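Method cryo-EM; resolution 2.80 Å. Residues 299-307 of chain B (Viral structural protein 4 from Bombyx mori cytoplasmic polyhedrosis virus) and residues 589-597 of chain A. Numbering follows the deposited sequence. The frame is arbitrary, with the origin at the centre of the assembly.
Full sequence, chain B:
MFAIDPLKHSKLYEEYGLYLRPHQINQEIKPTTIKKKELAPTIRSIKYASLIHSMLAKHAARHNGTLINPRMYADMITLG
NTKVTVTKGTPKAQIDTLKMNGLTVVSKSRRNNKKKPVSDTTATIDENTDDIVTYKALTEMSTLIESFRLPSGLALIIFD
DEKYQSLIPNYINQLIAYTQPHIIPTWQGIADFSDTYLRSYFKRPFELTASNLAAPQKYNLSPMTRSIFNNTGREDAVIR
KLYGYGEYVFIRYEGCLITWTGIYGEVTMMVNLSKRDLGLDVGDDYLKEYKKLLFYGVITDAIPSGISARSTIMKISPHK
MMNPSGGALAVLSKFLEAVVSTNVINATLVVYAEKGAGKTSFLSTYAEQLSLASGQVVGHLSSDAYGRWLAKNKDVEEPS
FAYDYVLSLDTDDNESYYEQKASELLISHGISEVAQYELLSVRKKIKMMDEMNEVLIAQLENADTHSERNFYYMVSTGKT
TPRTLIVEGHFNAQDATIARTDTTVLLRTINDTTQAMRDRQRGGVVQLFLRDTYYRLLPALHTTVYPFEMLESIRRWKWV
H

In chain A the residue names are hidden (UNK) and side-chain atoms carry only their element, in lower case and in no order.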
# COMPACT_ATOMS: atom_id res chain seq x y z
N ILE B 299 -41.68 6.00 -4.50
CA ILE B 299 -42.54 4.91 -4.04
C ILE B 299 -41.90 4.23 -2.83
O ILE B 299 -40.72 3.85 -2.87
CB ILE B 299 -42.80 3.91 -5.18
CG1 ILE B 299 -43.76 4.54 -6.18
CG2 ILE B 299 -43.36 2.60 -4.66
CD1 ILE B 299 -43.89 3.77 -7.45
N THR B 300 -42.67 4.09 -1.76
CA THR B 300 -42.18 3.58 -0.49
C THR B 300 -42.40 2.08 -0.31
O THR B 300 -42.46 1.61 0.82
CB THR B 300 -42.84 4.34 0.66
OG1 THR B 300 -44.24 4.10 0.63
CG2 THR B 300 -42.60 5.83 0.50
N ASP B 301 -42.52 1.34 -1.40
CA ASP B 301 -42.78 -0.09 -1.34
C ASP B 301 -41.59 -0.87 -1.89
O ASP B 301 -40.66 -0.32 -2.46
CB ASP B 301 -44.04 -0.45 -2.13
CG ASP B 301 -45.29 0.05 -1.47
OD1 ASP B 301 -45.31 0.18 -0.23
OD2 ASP B 301 -46.27 0.31 -2.19
N ALA B 302 -41.65 -2.19 -1.70
CA ALA B 302 -40.61 -3.06 -2.20
C ALA B 302 -40.70 -3.19 -3.71
O ALA B 302 -41.76 -3.02 -4.31
CB ALA B 302 -40.70 -4.44 -1.56
N ILE B 303 -39.57 -3.49 -4.34
CA ILE B 303 -39.56 -3.74 -5.78
C ILE B 303 -39.75 -5.23 -6.01
O ILE B 303 -39.13 -6.05 -5.32
CB ILE B 303 -38.28 -3.18 -6.43
CG1 ILE B 303 -37.02 -3.68 -5.73
CG2 ILE B 303 -38.29 -1.67 -6.41
CD1 ILE B 303 -35.75 -3.31 -6.45
N PRO B 304 -40.63 -5.64 -6.93
CA PRO B 304 -41.50 -4.81 -7.77
C PRO B 304 -42.77 -4.32 -7.08
O PRO B 304 -43.50 -5.10 -6.47
CB PRO B 304 -41.85 -5.76 -8.92
CG PRO B 304 -41.78 -7.10 -8.34
CD PRO B 304 -40.70 -7.06 -7.31
N SER B 305 -43.02 -3.02 -7.16
CA SER B 305 -44.29 -2.45 -6.74
C SER B 305 -45.15 -2.26 -7.98
O SER B 305 -44.79 -1.50 -8.88
CB SER B 305 -44.07 -1.10 -6.06
OG SER B 305 -43.61 -0.15 -6.99
N GLY B 306 -46.31 -2.90 -8.01
CA GLY B 306 -47.08 -2.98 -9.24
C GLY B 306 -47.83 -1.73 -9.66
O GLY B 306 -49.00 -1.81 -10.02
N ILE B 307 -47.16 -0.58 -9.63
CA ILE B 307 -47.72 0.64 -10.20
C ILE B 307 -47.69 0.51 -11.72
O ILE B 307 -46.83 -0.16 -12.30
CB ILE B 307 -46.95 1.87 -9.69
CG1 ILE B 307 -47.71 3.17 -9.91
CG2 ILE B 307 -45.55 1.96 -10.28
CD1 ILE B 307 -48.87 3.33 -9.01
N UNK A 589 -36.69 -2.28 6.68
CA UNK A 589 -35.92 -3.14 5.80
C UNK A 589 -36.88 -3.82 4.82
O UNK A 589 -38.07 -3.96 5.09
c UNK A 589 -35.12 -4.15 6.65
c UNK A 589 -33.92 -4.63 5.96
c UNK A 589 -35.97 -5.30 7.15
N UNK A 590 -36.36 -4.20 3.65
CA UNK A 590 -37.13 -4.93 2.66
C UNK A 590 -36.61 -6.36 2.54
O UNK A 590 -35.45 -6.64 2.81
c UNK A 590 -39.18 -2.95 1.30
c UNK A 590 -39.18 -0.59 1.00
c UNK A 590 -37.07 -4.28 1.28
c UNK A 590 -37.13 -1.80 0.97
c UNK A 590 -37.80 -2.98 1.20
c UNK A 590 -37.81 -0.61 0.87
c UNK A 590 -39.86 -1.76 1.22
N UNK A 591 -37.51 -7.25 2.14
CA UNK A 591 -37.17 -8.66 1.94
C UNK A 591 -37.85 -9.18 0.69
O UNK A 591 -38.94 -8.73 0.33
c UNK A 591 -37.17 -10.15 5.53
o UNK A 591 -38.17 -10.88 5.39
c UNK A 591 -36.75 -9.28 4.38
c UNK A 591 -37.58 -9.52 3.14
o UNK A 591 -36.51 -10.09 6.59
N UNK A 592 -37.20 -10.13 0.03
CA UNK A 592 -37.78 -10.76 -1.15
C UNK A 592 -38.93 -11.67 -0.75
O UNK A 592 -38.80 -12.51 0.16
c UNK A 592 -35.99 -10.53 -2.79
c UNK A 592 -37.29 -12.56 -2.86
c UNK A 592 -36.69 -11.52 -1.93
N UNK A 593 -40.07 -11.49 -1.41
CA UNK A 593 -41.27 -12.21 -1.07
C UNK A 593 -42.22 -11.32 -0.31
O UNK A 593 -43.43 -11.33 -0.55
N UNK A 594 -41.68 -10.52 0.61
CA UNK A 594 -42.51 -9.66 1.43
C UNK A 594 -42.80 -8.37 0.69
O UNK A 594 -41.88 -7.66 0.27
c UNK A 594 -42.03 -10.37 3.89
c UNK A 594 -41.27 -11.66 3.67
c UNK A 594 -41.83 -9.36 2.76
n UNK A 594 -41.05 -12.09 6.08
c UNK A 594 -41.52 -12.64 4.79
N UNK A 595 -44.08 -8.06 0.51
CA UNK A 595 -44.46 -6.85 -0.19
C UNK A 595 -44.28 -5.59 0.67
O UNK A 595 -43.86 -4.55 0.14
n UNK A 595 -48.57 -2.81 -3.76
n UNK A 595 -48.34 -4.63 -2.38
c UNK A 595 -48.03 -3.99 -3.50
c UNK A 595 -46.43 -5.75 -1.37
c UNK A 595 -45.91 -6.97 -0.66
c UNK A 595 -47.80 -5.93 -1.99
n UNK A 595 -47.17 -4.52 -4.37
N UNK A 596 -44.53 -5.68 1.97
CA UNK A 596 -44.35 -4.55 2.87
C UNK A 596 -42.93 -4.54 3.43
O UNK A 596 -42.11 -5.41 3.14
c UNK A 596 -47.08 -3.12 2.86
c UNK A 596 -46.81 -4.46 3.50
o UNK A 596 -46.59 -2.09 3.33
n UNK A 596 -47.85 -3.12 1.78
c UNK A 596 -45.38 -4.59 3.99
N UNK A 597 -42.63 -3.53 4.24
CA UNK A 597 -41.31 -3.38 4.83
C UNK A 597 -41.30 -3.96 6.24
O UNK A 597 -42.24 -3.77 7.01
o UNK A 597 -41.68 -1.17 5.77
c UNK A 597 -40.89 -1.91 4.87

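Position 589 of chain A has three side-chain carbons. The first carries the other two, so the chain branches at CB. It lies in a strand and reaches nothing on the chain B stretch. This is Val A589.

Position 590 has seven side-chain carbons: one CB, then a closed ring of six. No nitrogen or oxygen is present, so the ring is a plain phenyl. Its CA-to-CB bond points toward chain B, and the ring meets Thr B300, Asp B301 and Ala B302. This is Phe A590. The CA of Ala B302 lies over one face of the ring, and the N of Ala B302 is 3.5 Å from CE1 of Phe A590. The O of Thr B300 sits at the ring edge, 4.0 Å from CZ of Phe A590.

Position 591 has three carbons in a row, the third carrying two oxygens. That is a carboxylate on a two-methylene arm. Its CA-to-CB bond points away from chain B. This is Glu A591.

Position 592 again has three carbons, branched at CB. Its side chain makes no contact with the chain B stretch, and it is exposed. This is Val A592.

Position 593 has no side-chain atoms. Its phi of 103° and psi of -41° would jam a CB against the carbonyl O of the residue before. This is Gly A593, and the backbone alone calls for it.

Position 594 has four carbons in a row ending in nitrogen. Its backbone O is 3.9 Å from CB of Ala B302, while the end of the side chain leads away from chain B. This is Lys A594. Its NZ forms a salt bridge with OE1 of Glu A591 at 3.2 Å. A weak backbone hydrogen bond, 3.3 Å from N of Lys A594 to O of Glu A591, spans the same turn.

Position 595 has three carbons, a nitrogen, then a carbon carrying two more nitrogens. That is a guanidinium. The first three chi angles are all t, so the arm is extended, and its end comes nearer to chain B. The group lies near Asp B301, Pro B304, Ser B305 and Gly B306. This is Arg A595. Its NH1 lies 4.1 Å from N of Gly B306, which sits at the edge of the group.

Position 596 has three carbons, the third carrying one oxygen and one nitrogen, as in an amide. CA-to-CB points away, but the end comes nearer and approaches Asp B301. This is Gln A596. Its OE1 is 4.4 Å from OD1 of Asp B301.

Position 597 has one carbon and one oxygen. It makes no contact with the chain B stretch. This is Ser A597.

The contact is small, burying 324 Å² in all, and no hydrogen bond crosses it. Packing centres on Ala B302. Its CB is 3.6 Å from CD1 of Phe A590 and also 3.6 Å from the backbone O of Arg A595. Charge adds a looser attraction: OD2 of Asp B301 is 4.2 Å from NH2 of Arg A595. That oxygen lies well out of the guanidinium plane, so no N-H points at it. Both atoms have hydrogen bonds elsewhere in the structure.

Chain A, residues 589-597: VFEVGKRQS
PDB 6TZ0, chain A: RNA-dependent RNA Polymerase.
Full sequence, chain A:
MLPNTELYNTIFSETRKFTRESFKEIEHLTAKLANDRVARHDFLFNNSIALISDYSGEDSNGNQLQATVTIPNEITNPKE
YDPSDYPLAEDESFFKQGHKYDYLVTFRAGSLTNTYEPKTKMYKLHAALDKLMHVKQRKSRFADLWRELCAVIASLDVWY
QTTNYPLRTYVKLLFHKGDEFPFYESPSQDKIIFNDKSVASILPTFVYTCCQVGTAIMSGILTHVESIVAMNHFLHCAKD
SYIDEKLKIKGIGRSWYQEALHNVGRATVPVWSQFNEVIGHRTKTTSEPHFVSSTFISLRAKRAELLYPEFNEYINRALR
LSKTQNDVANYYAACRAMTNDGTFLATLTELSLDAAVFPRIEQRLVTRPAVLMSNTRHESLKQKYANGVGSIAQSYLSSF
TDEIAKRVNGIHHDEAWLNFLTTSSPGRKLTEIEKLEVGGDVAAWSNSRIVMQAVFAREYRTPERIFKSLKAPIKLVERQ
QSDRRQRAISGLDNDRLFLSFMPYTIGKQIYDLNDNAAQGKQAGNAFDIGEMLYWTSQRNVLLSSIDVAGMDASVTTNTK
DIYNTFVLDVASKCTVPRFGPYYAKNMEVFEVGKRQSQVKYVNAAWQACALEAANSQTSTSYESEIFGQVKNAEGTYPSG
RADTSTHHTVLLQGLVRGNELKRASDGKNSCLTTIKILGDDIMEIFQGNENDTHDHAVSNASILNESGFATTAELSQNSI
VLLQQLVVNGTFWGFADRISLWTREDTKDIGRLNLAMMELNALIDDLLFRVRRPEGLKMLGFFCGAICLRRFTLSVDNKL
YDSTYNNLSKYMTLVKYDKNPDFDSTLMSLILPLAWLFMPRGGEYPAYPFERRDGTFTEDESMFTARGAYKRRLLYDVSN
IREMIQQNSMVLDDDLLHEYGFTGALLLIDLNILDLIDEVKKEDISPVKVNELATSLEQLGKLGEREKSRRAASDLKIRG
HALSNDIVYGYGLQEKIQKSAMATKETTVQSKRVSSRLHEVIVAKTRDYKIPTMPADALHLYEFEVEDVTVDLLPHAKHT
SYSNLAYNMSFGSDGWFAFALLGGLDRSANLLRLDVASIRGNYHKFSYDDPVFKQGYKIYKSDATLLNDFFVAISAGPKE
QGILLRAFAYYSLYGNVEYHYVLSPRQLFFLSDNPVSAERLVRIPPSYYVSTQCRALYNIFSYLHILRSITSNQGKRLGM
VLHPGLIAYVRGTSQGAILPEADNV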